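Local coordinates for fatty-acid-binding protein 1 (Arabidopsis thaliana, PDB 4DOO), which binds fatty acids, with a preference for saturated ones, through its chalcone-isomerase-like domain, and may take part in alpha-linolenic acid metabolism, at residues R114-F118 and R175-L180; F12-I18 and T88-V94; V27-K31 and P186-N190; K150-L156 and V168-C174. All coordinates share one frame; numbering follows the deposited sequence.

Contact 1 of 4, residues R114-F118 and R175-L180; sequences RLKKF and RSILDL
Arg114 sets its CG beside the backbone N (chi1 -69°) and bends at chi2 (-60°), which swings NE onto Asp179; the aspartate, with CG beside its own carbonyl carbon, meets it at about a right angle. The salt bridge runs from Arg114 NE to Asp179 OD1 over 2.8 Å, using the anti lone pair and lying close to the guanidinium plane. A water accepts from Arg114 NH2 and donates to the same OD1, so two donors grip that oxygen. Leu180 CD2 sits over one guanidinium face, 3.7 Å from Arg114 CZ. Here helix 100-118 crosses helix 171-182 of the chalcone-isomerase fold at 116°, their local axes 9.1 Å apart. The helices come nearest at Arg114 and Ser176, whose CB atoms are 3.7 Å apart, and Leu115 CD2 lies against Ser176 OG, which hydrogen-bonds to Leu172 O. At the outer side Phe118 turns its ring edge to the carboxylate, CE1 being 3.6 Å from Asp179 CG. Arg175 adds at most a weak cation-pi attraction to this ring; its firmer partner is Asp78. Leu180 also reaches inward to the bound lauric acid.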
# COMPACT_ATOMS: atom_id res chain seq x y z
N ARG A 114 -7.50 1.70 -11.29
CA ARG A 114 -6.17 2.28 -11.36
C ARG A 114 -5.37 1.82 -12.57
O ARG A 114 -4.64 2.62 -13.17
CB ARG A 114 -5.40 1.99 -10.07
CG ARG A 114 -5.94 2.74 -8.85
CD ARG A 114 -5.89 4.25 -9.05
NE ARG A 114 -6.20 5.00 -7.84
CZ ARG A 114 -7.41 5.12 -7.31
NH1 ARG A 114 -8.46 4.54 -7.89
NH2 ARG A 114 -7.59 5.84 -6.21
N LEU A 115 -5.51 0.56 -12.95
CA LEU A 115 -4.80 0.04 -14.11
C LEU A 115 -5.19 0.77 -15.40
O LEU A 115 -4.33 1.05 -16.23
CB LEU A 115 -5.06 -1.46 -14.28
CG LEU A 115 -4.39 -2.38 -13.26
CD1 LEU A 115 -4.79 -3.82 -13.51
CD2 LEU A 115 -2.87 -2.22 -13.35
N LYS A 116 -6.47 1.07 -15.56
CA LYS A 116 -6.92 1.77 -16.76
C LYS A 116 -6.55 3.24 -16.67
O LYS A 116 -6.43 3.93 -17.69
CB LYS A 116 -8.44 1.66 -16.94
CG LYS A 116 -8.92 2.27 -18.24
CD LYS A 116 -10.41 2.52 -18.26
CE LYS A 116 -10.81 3.21 -19.56
NZ LYS A 116 -12.22 3.68 -19.53
N LYS A 117 -6.36 3.71 -15.45
CA LYS A 117 -6.00 5.10 -15.21
C LYS A 117 -4.55 5.36 -15.62
O LYS A 117 -4.22 6.43 -16.12
CB LYS A 117 -6.17 5.44 -13.73
CG LYS A 117 -6.15 6.92 -13.41
CD LYS A 117 -7.57 7.46 -13.26
CE LYS A 117 -8.28 6.83 -12.07
NZ LYS A 117 -9.63 7.41 -11.84
N PHE A 118 -3.69 4.36 -15.41
CA PHE A 118 -2.27 4.50 -15.72
C PHE A 118 -1.75 3.69 -16.90
O PHE A 118 -0.70 4.01 -17.45
CB PHE A 118 -1.45 4.12 -14.48
CG PHE A 118 -1.69 5.02 -13.30
CD1 PHE A 118 -1.55 4.53 -12.00
CD2 PHE A 118 -2.03 6.36 -13.47
CE1 PHE A 118 -1.75 5.36 -10.90
CE2 PHE A 118 -2.23 7.20 -12.38
CZ PHE A 118 -2.09 6.70 -11.09
N ARG A 175 2.57 0.33 -9.42
CA ARG A 175 2.13 1.72 -9.36
C ARG A 175 0.65 1.83 -9.02
O ARG A 175 0.24 2.63 -8.17
CB ARG A 175 2.39 2.39 -10.70
CG ARG A 175 2.28 3.89 -10.70
CD ARG A 175 3.38 4.51 -9.87
NE ARG A 175 3.58 5.91 -10.21
CZ ARG A 175 2.64 6.85 -10.09
NH1 ARG A 175 1.44 6.55 -9.63
NH2 ARG A 175 2.92 8.09 -10.44
N SER A 176 -0.16 1.02 -9.70
CA SER A 176 -1.61 1.04 -9.49
C SER A 176 -2.01 0.69 -8.06
O SER A 176 -2.81 1.40 -7.44
CB SER A 176 -2.29 0.07 -10.47
OG SER A 176 -2.04 0.45 -11.81
N ILE A 177 -1.47 -0.40 -7.54
CA ILE A 177 -1.80 -0.82 -6.18
C ILE A 177 -1.36 0.23 -5.16
O ILE A 177 -2.16 0.64 -4.31
CB ILE A 177 -1.16 -2.19 -5.86
CG1 ILE A 177 -1.82 -3.27 -6.72
CG2 ILE A 177 -1.34 -2.52 -4.39
CD1 ILE A 177 -1.22 -4.64 -6.57
N LEU A 178 -0.11 0.67 -5.24
CA LEU A 178 0.39 1.68 -4.32
C LEU A 178 -0.41 2.97 -4.38
O LEU A 178 -0.57 3.66 -3.38
CB LEU A 178 1.85 2.00 -4.61
CG LEU A 178 2.90 0.99 -4.16
CD1 LEU A 178 4.28 1.44 -4.62
CD2 LEU A 178 2.86 0.85 -2.64
N ASP A 179 -0.92 3.31 -5.57
CA ASP A 179 -1.69 4.54 -5.73
C ASP A 179 -2.96 4.55 -4.88
O ASP A 179 -3.44 5.62 -4.50
CB ASP A 179 -2.05 4.77 -7.20
CG ASP A 179 -2.56 6.18 -7.46
OD1 ASP A 179 -3.78 6.37 -7.63
OD2 ASP A 179 -1.72 7.11 -7.48
N LEU A 180 -3.49 3.37 -4.58
CA LEU A 180 -4.70 3.26 -3.77
C LEU A 180 -4.46 3.71 -2.34
O LEU A 180 -5.37 4.17 -1.66
CB LEU A 180 -5.19 1.80 -3.72
CG LEU A 180 -5.70 1.20 -5.03
CD1 LEU A 180 -6.01 -0.28 -4.82
CD2 LEU A 180 -6.94 1.96 -5.48
O HOH W 1 -5.22 7.99 -5.88

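Contact 2 of 4, residues F12-I18 and T88-V94; sequences FSFPASI and TIRLQIV
Gln92 and Ser13 supply the direct polar link: Gln92 NE2 donates to Ser13 O over 2.8 Å at 162°. The oxygen lies near the amide plane of Gln92, whereas the donor stands above the carbonyl plane of Ser13. Two waters extend this link. One accepts from Ser13 N and donates to Gln92 OE1; the other donates to Ser13 O and accepts from Arg90 NH1, so Ser13 O receives both an amide and a water proton.

Ring contacts form the second group. Gln92 NE2 also hangs over the centre of the Phe14 ring, 3.2 Å from Phe14 CE1, with the amide steeply inclined to the ring at 66°. The edge of that ring meets Arg90 O. Phe12 presents its own edge to Gln92 CB and to Ile93 O, the latter 3.2 Å from Phe12 CE1, while Val94 CG2 makes a CH-pi contact over its face, 4.2 Å from the centroid.

Aliphatic contacts line the Arg90 guanidinium. Ile18 CD1 lies over one face, 3.6 Å from Arg90 NH2, and Pro15 CD approaches Arg90 NH1 at 3.5 Å. The Arg90 chain starts out anti to the backbone N and bends at chi3 (-64°), which carries NH1 to Pro15; NE forms a salt bridge with Asp147.

Strands 13-18 and 87-93 run nearly antiparallel but are separated in the sheet order by 22-33 and 39-50. Such side-chain bridging between non-adjacent strands fits a strongly curved antiparallel sheet, here that of the chalcone-isomerase fold.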
# COMPACT_ATOMS: atom_id res chain seq x y z
N PHE A 12 -5.61 -2.79 16.12
CA PHE A 12 -4.61 -3.63 15.47
C PHE A 12 -3.22 -3.01 15.55
O PHE A 12 -3.05 -1.79 15.43
CB PHE A 12 -4.99 -3.89 14.01
CG PHE A 12 -6.20 -4.79 13.86
CD1 PHE A 12 -6.39 -5.51 12.69
CD2 PHE A 12 -7.13 -4.91 14.89
CE1 PHE A 12 -7.50 -6.35 12.55
CE2 PHE A 12 -8.23 -5.75 14.75
CZ PHE A 12 -8.41 -6.47 13.58
N SER A 13 -2.21 -3.86 15.76
CA SER A 13 -0.84 -3.41 15.90
C SER A 13 0.04 -3.68 14.68
O SER A 13 -0.09 -4.72 14.03
CB SER A 13 -0.22 -4.06 17.14
OG SER A 13 1.13 -3.67 17.31
N PHE A 14 0.94 -2.74 14.40
CA PHE A 14 1.88 -2.85 13.28
C PHE A 14 3.29 -2.58 13.80
O PHE A 14 3.52 -1.61 14.51
CB PHE A 14 1.56 -1.81 12.20
CG PHE A 14 0.27 -2.06 11.48
CD1 PHE A 14 0.25 -2.76 10.29
CD2 PHE A 14 -0.93 -1.58 12.00
CE1 PHE A 14 -0.95 -2.99 9.61
CE2 PHE A 14 -2.13 -1.81 11.34
CZ PHE A 14 -2.14 -2.51 10.14
N PRO A 15 4.25 -3.44 13.43
CA PRO A 15 5.62 -3.22 13.90
C PRO A 15 6.20 -1.93 13.30
O PRO A 15 5.89 -1.57 12.17
CB PRO A 15 6.35 -4.47 13.41
CG PRO A 15 5.59 -4.85 12.17
CD PRO A 15 4.15 -4.65 12.60
N ALA A 16 7.02 -1.24 14.09
CA ALA A 16 7.63 0.01 13.66
C ALA A 16 8.53 -0.18 12.44
O ALA A 16 8.84 0.77 11.72
CB ALA A 16 8.43 0.62 14.81
N SER A 17 8.97 -1.42 12.22
CA SER A 17 9.82 -1.72 11.08
C SER A 17 9.77 -3.20 10.78
O SER A 17 9.35 -4.00 11.62
CB SER A 17 11.26 -1.30 11.37
OG SER A 17 11.82 -2.05 12.43
N ILE A 18 10.19 -3.56 9.57
CA ILE A 18 10.23 -4.95 9.14
C ILE A 18 11.61 -5.22 8.56
O ILE A 18 11.98 -4.66 7.53
CB ILE A 18 9.16 -5.23 8.06
CG1 ILE A 18 7.76 -5.00 8.64
CG2 ILE A 18 9.29 -6.67 7.56
CD1 ILE A 18 6.64 -5.22 7.65
N THR A 88 6.31 -2.05 1.50
CA THR A 88 5.42 -3.11 1.95
C THR A 88 4.12 -2.48 2.42
O THR A 88 4.13 -1.45 3.09
CB THR A 88 6.01 -3.92 3.14
OG1 THR A 88 7.17 -4.64 2.71
CG2 THR A 88 4.98 -4.92 3.67
N ILE A 89 3.01 -3.10 2.03
CA ILE A 89 1.69 -2.66 2.47
C ILE A 89 1.17 -3.86 3.24
O ILE A 89 0.91 -4.91 2.66
CB ILE A 89 0.72 -2.39 1.28
CG1 ILE A 89 1.27 -1.29 0.37
CG2 ILE A 89 -0.65 -2.01 1.82
CD1 ILE A 89 1.48 0.03 1.08
N ARG A 90 1.06 -3.73 4.56
CA ARG A 90 0.54 -4.82 5.36
C ARG A 90 -0.92 -4.58 5.69
O ARG A 90 -1.28 -3.55 6.26
CB ARG A 90 1.34 -4.97 6.66
CG ARG A 90 0.69 -5.91 7.67
CD ARG A 90 1.66 -6.27 8.79
NE ARG A 90 2.80 -7.02 8.27
CZ ARG A 90 3.78 -7.50 9.03
NH1 ARG A 90 3.75 -7.32 10.34
NH2 ARG A 90 4.77 -8.17 8.46
N LEU A 91 -1.77 -5.53 5.31
CA LEU A 91 -3.20 -5.43 5.56
C LEU A 91 -3.58 -6.41 6.66
O LEU A 91 -3.07 -7.53 6.70
CB LEU A 91 -4.02 -5.81 4.31
CG LEU A 91 -3.87 -5.05 3.00
CD1 LEU A 91 -2.56 -5.41 2.34
CD2 LEU A 91 -5.03 -5.42 2.08
N GLN A 92 -4.45 -5.97 7.56
CA GLN A 92 -4.95 -6.82 8.64
C GLN A 92 -6.47 -6.70 8.59
O GLN A 92 -7.02 -5.62 8.84
CB GLN A 92 -4.41 -6.37 10.00
CG GLN A 92 -2.92 -6.63 10.17
CD GLN A 92 -2.44 -6.33 11.57
OE1 GLN A 92 -2.86 -6.98 12.53
NE2 GLN A 92 -1.57 -5.34 11.70
N ILE A 93 -7.13 -7.81 8.26
CA ILE A 93 -8.58 -7.83 8.12
C ILE A 93 -9.33 -7.51 9.41
O ILE A 93 -9.13 -8.16 10.43
CB ILE A 93 -9.06 -9.20 7.58
CG1 ILE A 93 -8.32 -9.54 6.28
CG2 ILE A 93 -10.57 -9.18 7.32
CD1 ILE A 93 -8.47 -8.49 5.19
N VAL A 94 -10.21 -6.51 9.33
CA VAL A 94 -11.01 -6.07 10.47
C VAL A 94 -12.43 -6.64 10.44
O VAL A 94 -12.89 -7.23 11.43
CB VAL A 94 -11.09 -4.52 10.51
CG1 VAL A 94 -12.05 -4.07 11.61
CG2 VAL A 94 -9.70 -3.94 10.75
O HOH W 2 -2.81 -6.63 15.33
O HOH W 3 1.36 -6.69 12.23

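Contact 3 of 4, residues V27-K31 and P186-N190; sequences VGLRK and PFDKN. With DAO (lauric acid), chain C.
The carboxylate-binding end of the lauric acid pocket is built here, where Arg30 of strand 22-33 lies against Phe187 in the turn leading to helix 189-202. Arg30 grips the fatty acid head with a pair of nearly straight bonds: NE to O2 of lauric acid at 2.7 Å and NH2 to O1 at 2.8 Å, both with N-H...O angles of 178°. The acid therefore meets the guanidinium at its edge, while Phe187 lies under one face, the two planes 27° apart and their centres separated by 4.6 Å. Arg30 CG sits over the middle of the same ring, 3.6 Å from the centroid, in a CH-pi contact. With CG anti to the backbone N (chi1 -168°) and a bend at chi2, the arginine runs across the ring to its ligand, and Arg30 NH1 is held by Lys31 O at 2.9 Å. A leucine in place of Arg30 would probably leave the lauric acid carboxylate without its two-pronged charged partner and Phe187 without its stacked guanidinium.

Asp188 makes the second junction: its OD1 accepts a fairly straight bond from Leu29 N at 2.9 Å, while, as N-cap of helix 189-202, it accepts from Ala191 N with OD2, so one side chain ties the strand to the helix start. Asp188 OD1 also lies 3.3 Å from Gly28 CA, where the glycine has no side chain to intervene. A water joins Lys31 N to Phe187 O.

Tyr43 of the adjoining strand 39-50 packs on Arg30 and Phe187 and, with Ser110 of helix 100-118, also hydrogen-bonds the lauric acid; Phe187 is paired through its backbone with Leu180 of helix 171-182.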
# COMPACT_ATOMS: atom_id res chain seq x y z
N VAL A 27 -0.24 4.63 8.90
CA VAL A 27 -1.22 3.60 9.23
C VAL A 27 -2.61 4.15 8.98
O VAL A 27 -2.92 5.27 9.39
CB VAL A 27 -1.08 3.18 10.71
CG1 VAL A 27 -2.23 2.24 11.10
CG2 VAL A 27 0.25 2.50 10.93
N GLY A 28 -3.45 3.37 8.31
CA GLY A 28 -4.79 3.82 8.02
C GLY A 28 -5.84 2.72 7.98
O GLY A 28 -5.55 1.56 8.30
N LEU A 29 -7.05 3.09 7.60
CA LEU A 29 -8.17 2.16 7.50
C LEU A 29 -8.81 2.23 6.12
O LEU A 29 -8.98 3.32 5.57
CB LEU A 29 -9.24 2.48 8.56
CG LEU A 29 -8.89 2.37 10.04
CD1 LEU A 29 -10.13 2.71 10.86
CD2 LEU A 29 -8.41 0.96 10.37
N ARG A 30 -9.14 1.07 5.58
CA ARG A 30 -9.79 0.97 4.28
C ARG A 30 -11.24 0.68 4.64
O ARG A 30 -11.54 -0.36 5.22
CB ARG A 30 -9.20 -0.18 3.46
CG ARG A 30 -9.59 -0.24 1.99
CD ARG A 30 -10.96 -0.86 1.73
NE ARG A 30 -11.09 -1.25 0.32
CZ ARG A 30 -12.15 -1.02 -0.43
NH1 ARG A 30 -13.20 -0.39 0.07
NH2 ARG A 30 -12.16 -1.41 -1.70
N LYS A 31 -12.12 1.62 4.33
CA LYS A 31 -13.53 1.47 4.64
C LYS A 31 -14.38 1.20 3.41
O LYS A 31 -13.92 1.32 2.28
CB LYS A 31 -14.05 2.74 5.33
CG LYS A 31 -13.34 3.08 6.63
CD LYS A 31 -13.73 4.46 7.12
CE LYS A 31 -12.94 4.84 8.37
NZ LYS A 31 -13.30 6.19 8.88
N PRO A 186 -6.56 8.45 -2.10
CA PRO A 186 -6.30 7.31 -1.22
C PRO A 186 -7.47 6.83 -0.36
O PRO A 186 -8.45 7.54 -0.17
CB PRO A 186 -5.15 7.82 -0.36
CG PRO A 186 -5.56 9.23 -0.13
CD PRO A 186 -6.00 9.68 -1.52
N PHE A 187 -7.35 5.61 0.15
CA PHE A 187 -8.38 5.04 1.00
C PHE A 187 -8.47 5.83 2.30
O PHE A 187 -9.55 5.98 2.88
CB PHE A 187 -8.04 3.59 1.35
CG PHE A 187 -8.26 2.62 0.22
CD1 PHE A 187 -7.31 1.64 -0.05
CD2 PHE A 187 -9.41 2.68 -0.55
CE1 PHE A 187 -7.51 0.72 -1.07
CE2 PHE A 187 -9.63 1.76 -1.57
CZ PHE A 187 -8.67 0.77 -1.83
N ASP A 188 -7.33 6.35 2.74
CA ASP A 188 -7.26 7.09 4.00
C ASP A 188 -6.31 8.28 3.84
O ASP A 188 -5.09 8.12 3.86
CB ASP A 188 -6.77 6.13 5.09
CG ASP A 188 -6.85 6.71 6.48
OD1 ASP A 188 -7.18 5.95 7.41
OD2 ASP A 188 -6.57 7.92 6.65
N LYS A 189 -6.88 9.47 3.69
CA LYS A 189 -6.06 10.66 3.51
C LYS A 189 -5.11 10.91 4.68
O LYS A 189 -3.96 11.30 4.46
CB LYS A 189 -6.95 11.88 3.27
CG LYS A 189 -7.77 11.76 2.00
CD LYS A 189 -7.82 13.07 1.23
CE LYS A 189 -8.56 12.89 -0.09
NZ LYS A 189 -8.51 14.11 -0.94
N ASN A 190 -5.57 10.69 5.90
CA ASN A 190 -4.72 10.91 7.07
C ASN A 190 -3.48 10.02 6.98
O ASN A 190 -2.37 10.46 7.31
CB ASN A 190 -5.49 10.61 8.36
CG ASN A 190 -4.65 10.82 9.61
OD1 ASN A 190 -4.22 11.94 9.90
ND2 ASN A 190 -4.41 9.74 10.34
O1 DAO C . -9.91 -2.76 -2.74
O2 DAO C . -8.94 -2.54 -0.77
C1 DAO C . -8.90 -2.78 -2.00
C2 DAO C . -7.56 -3.14 -2.61
C3 DAO C . -7.11 -4.50 -2.10
C4 DAO C . -5.86 -4.98 -2.85
C5 DAO C . -5.23 -6.19 -2.14
C6 DAO C . -5.94 -7.48 -2.51
C7 DAO C . -5.79 -8.53 -1.42
C8 DAO C . -6.86 -9.60 -1.58
C9 DAO C . -6.84 -10.58 -0.41
C10 DAO C . -7.86 -11.69 -0.63
C11 DAO C . -7.41 -12.97 0.06
C12 DAO C . -8.52 -14.01 0.03
O HOH W 4 -10.21 5.65 6.15
O HOH W 5 -11.32 3.88 2.86

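Contact 4 of 4, residues K150-L156 and V168-C174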
# COMPACT_ATOMS: atom_id res chain seq x y z
N LYS A 150 6.62 -4.42 -2.80
CA LYS A 150 7.21 -3.94 -4.03
C LYS A 150 8.68 -4.32 -3.89
O LYS A 150 9.44 -3.69 -3.15
CB LYS A 150 7.07 -2.41 -4.13
CG LYS A 150 7.68 -1.80 -5.39
CD LYS A 150 7.47 -0.30 -5.43
CE LYS A 150 8.17 0.33 -6.63
NZ LYS A 150 7.95 1.80 -6.68
N ASP A 151 9.07 -5.39 -4.58
CA ASP A 151 10.44 -5.87 -4.55
C ASP A 151 11.23 -5.17 -5.65
O ASP A 151 10.64 -4.55 -6.54
CB ASP A 151 10.46 -7.39 -4.77
CG ASP A 151 9.73 -8.15 -3.66
OD1 ASP A 151 9.45 -9.35 -3.86
OD2 ASP A 151 9.46 -7.55 -2.60
N PRO A 152 12.57 -5.25 -5.61
CA PRO A 152 13.39 -4.61 -6.65
C PRO A 152 12.92 -4.94 -8.06
O PRO A 152 12.42 -6.03 -8.33
CB PRO A 152 14.79 -5.13 -6.35
CG PRO A 152 14.78 -5.27 -4.86
CD PRO A 152 13.42 -5.90 -4.60
N GLY A 153 13.10 -3.98 -8.97
CA GLY A 153 12.68 -4.19 -10.35
C GLY A 153 11.17 -4.18 -10.47
O GLY A 153 10.60 -4.87 -11.31
N HIS A 154 10.52 -3.39 -9.62
CA HIS A 154 9.07 -3.29 -9.62
C HIS A 154 8.36 -4.64 -9.76
O HIS A 154 7.55 -4.84 -10.67
CB HIS A 154 8.62 -2.32 -10.73
CG HIS A 154 9.10 -0.92 -10.53
ND1 HIS A 154 10.41 -0.55 -10.69
CD2 HIS A 154 8.44 0.19 -10.11
CE1 HIS A 154 10.55 0.73 -10.39
NE2 HIS A 154 9.37 1.21 -10.04
N VAL A 155 8.69 -5.55 -8.86
CA VAL A 155 8.07 -6.87 -8.83
C VAL A 155 7.11 -6.88 -7.65
O VAL A 155 7.52 -6.61 -6.52
CB VAL A 155 9.12 -7.99 -8.63
CG1 VAL A 155 8.41 -9.32 -8.39
CG2 VAL A 155 10.03 -8.07 -9.84
N LEU A 156 5.84 -7.17 -7.91
CA LEU A 156 4.84 -7.20 -6.85
C LEU A 156 4.72 -8.60 -6.26
O LEU A 156 4.36 -9.54 -6.96
CB LEU A 156 3.47 -6.78 -7.39
CG LEU A 156 2.37 -6.86 -6.33
CD1 LEU A 156 2.38 -5.58 -5.50
CD2 LEU A 156 1.02 -7.04 -7.00
N VAL A 168 4.28 -10.89 -9.42
CA VAL A 168 3.96 -10.40 -10.75
C VAL A 168 4.92 -9.24 -11.02
O VAL A 168 4.94 -8.26 -10.29
CB VAL A 168 2.50 -9.89 -10.84
CG1 VAL A 168 2.24 -9.28 -12.22
CG2 VAL A 168 1.52 -11.03 -10.59
N LYS A 169 5.73 -9.39 -12.06
CA LYS A 169 6.67 -8.34 -12.43
C LYS A 169 5.93 -7.38 -13.34
O LYS A 169 5.62 -7.70 -14.48
CB LYS A 169 7.88 -8.93 -13.16
CG LYS A 169 8.95 -7.90 -13.49
CD LYS A 169 10.11 -8.52 -14.25
CE LYS A 169 11.15 -7.46 -14.57
NZ LYS A 169 11.64 -6.78 -13.33
N SER A 170 5.62 -6.19 -12.82
CA SER A 170 4.90 -5.19 -13.59
C SER A 170 4.97 -3.83 -12.92
O SER A 170 4.46 -3.63 -11.82
CB SER A 170 3.43 -5.61 -13.75
OG SER A 170 2.63 -4.56 -14.28
N HIS A 171 5.62 -2.89 -13.60
CA HIS A 171 5.75 -1.53 -13.08
C HIS A 171 4.34 -0.95 -12.95
O HIS A 171 4.02 -0.27 -11.98
CB HIS A 171 6.58 -0.70 -14.05
CG HIS A 171 6.95 0.65 -13.53
ND1 HIS A 171 6.01 1.61 -13.21
CD2 HIS A 171 8.16 1.21 -13.28
CE1 HIS A 171 6.63 2.70 -12.78
NE2 HIS A 171 7.93 2.49 -12.82
N LEU A 172 3.50 -1.25 -13.94
CA LEU A 172 2.12 -0.75 -13.95
C LEU A 172 1.32 -1.24 -12.74
O LEU A 172 0.66 -0.44 -12.06
CB LEU A 172 1.43 -1.18 -15.24
CG LEU A 172 -0.05 -0.83 -15.36
CD1 LEU A 172 -0.24 0.67 -15.24
CD2 LEU A 172 -0.59 -1.34 -16.70
N LEU A 173 1.36 -2.54 -12.48
CA LEU A 173 0.62 -3.11 -11.36
C LEU A 173 1.11 -2.53 -10.03
O LEU A 173 0.31 -2.17 -9.17
CB LEU A 173 0.76 -4.63 -11.34
CG LEU A 173 -0.06 -5.35 -10.26
CD1 LEU A 173 -1.54 -5.03 -10.41
CD2 LEU A 173 0.17 -6.86 -10.38
N CYS A 174 2.43 -2.45 -9.85
CA CYS A 174 2.98 -1.90 -8.61
C CYS A 174 2.48 -0.49 -8.38
O CYS A 174 2.01 -0.16 -7.29
CB CYS A 174 4.51 -1.89 -8.66
SG CYS A 174 5.27 -3.51 -8.45
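His154 and His171 stack with their rings offset, planes 14° apart and centroids separated by 4.0 Å. His171 CD2 lies over the centre of the His154 ring, 3.3 Å from His154 CD2, which in turn sits toward the rim of the His171 face. The two side chains run side by side in the same direction, although their first torsions differ: His154 CG stands beside its backbone N (chi1 -64°), His171 CG anti to its own (chi1 -171°). An alanine at His154 would lose the stack and is likely to leave the His171 ring freer to turn. The stack marks where the hairpin of strands 155-160 and 163-169 passes into helix 171-182. Leu156 and Val168 form its antiparallel hydrogen-bonded pair, Leu156 N to Val168 O and Val168 N to Leu156 O both measuring 2.8 Å. Ser170 N donates to His154 O at 3.2 Å. Ser170 OG then caps the helix by accepting from Leu173 N. On the preceding turn, His154 and Val155 face Asp151 in a G1 bulge. Lys169 folds at its last torsion and gives NZ to Gly153 O at 3.0 Å, in the carbonyl plane. Inward, Leu156 CD2 presses tightly on Leu173 CD2 at 3.5 Å, and Cys174 SG fills in beside Leu156 CB, 3.9 Å away.

In the fold
Contact 3 is the buried one, and its chemistry is that of the ligand site: a carboxylate head gripped by an arginine that is stacked on a ring. The other three are partly buried. Contacts 1 and 4 share helix 171-182 and meet through Ile177 and Leu156; contact 1 pairs an inner apolar side with a salt bridge between a partly exposed arginine and a buried aspartate, whereas contact 4 relies on backbone pairing, a helix cap and a histidine stack near the surface. Contacts 2 and 3 reach neighbouring strands, 13-18 and 22-33, but contact 2 is linked across its segments by an amide and waters, whereas contact 3 is organised round the arginine that holds the fatty acid. Leu180 O and Phe187 N, probably hydrogen-bonded, connect contacts 1 and 3.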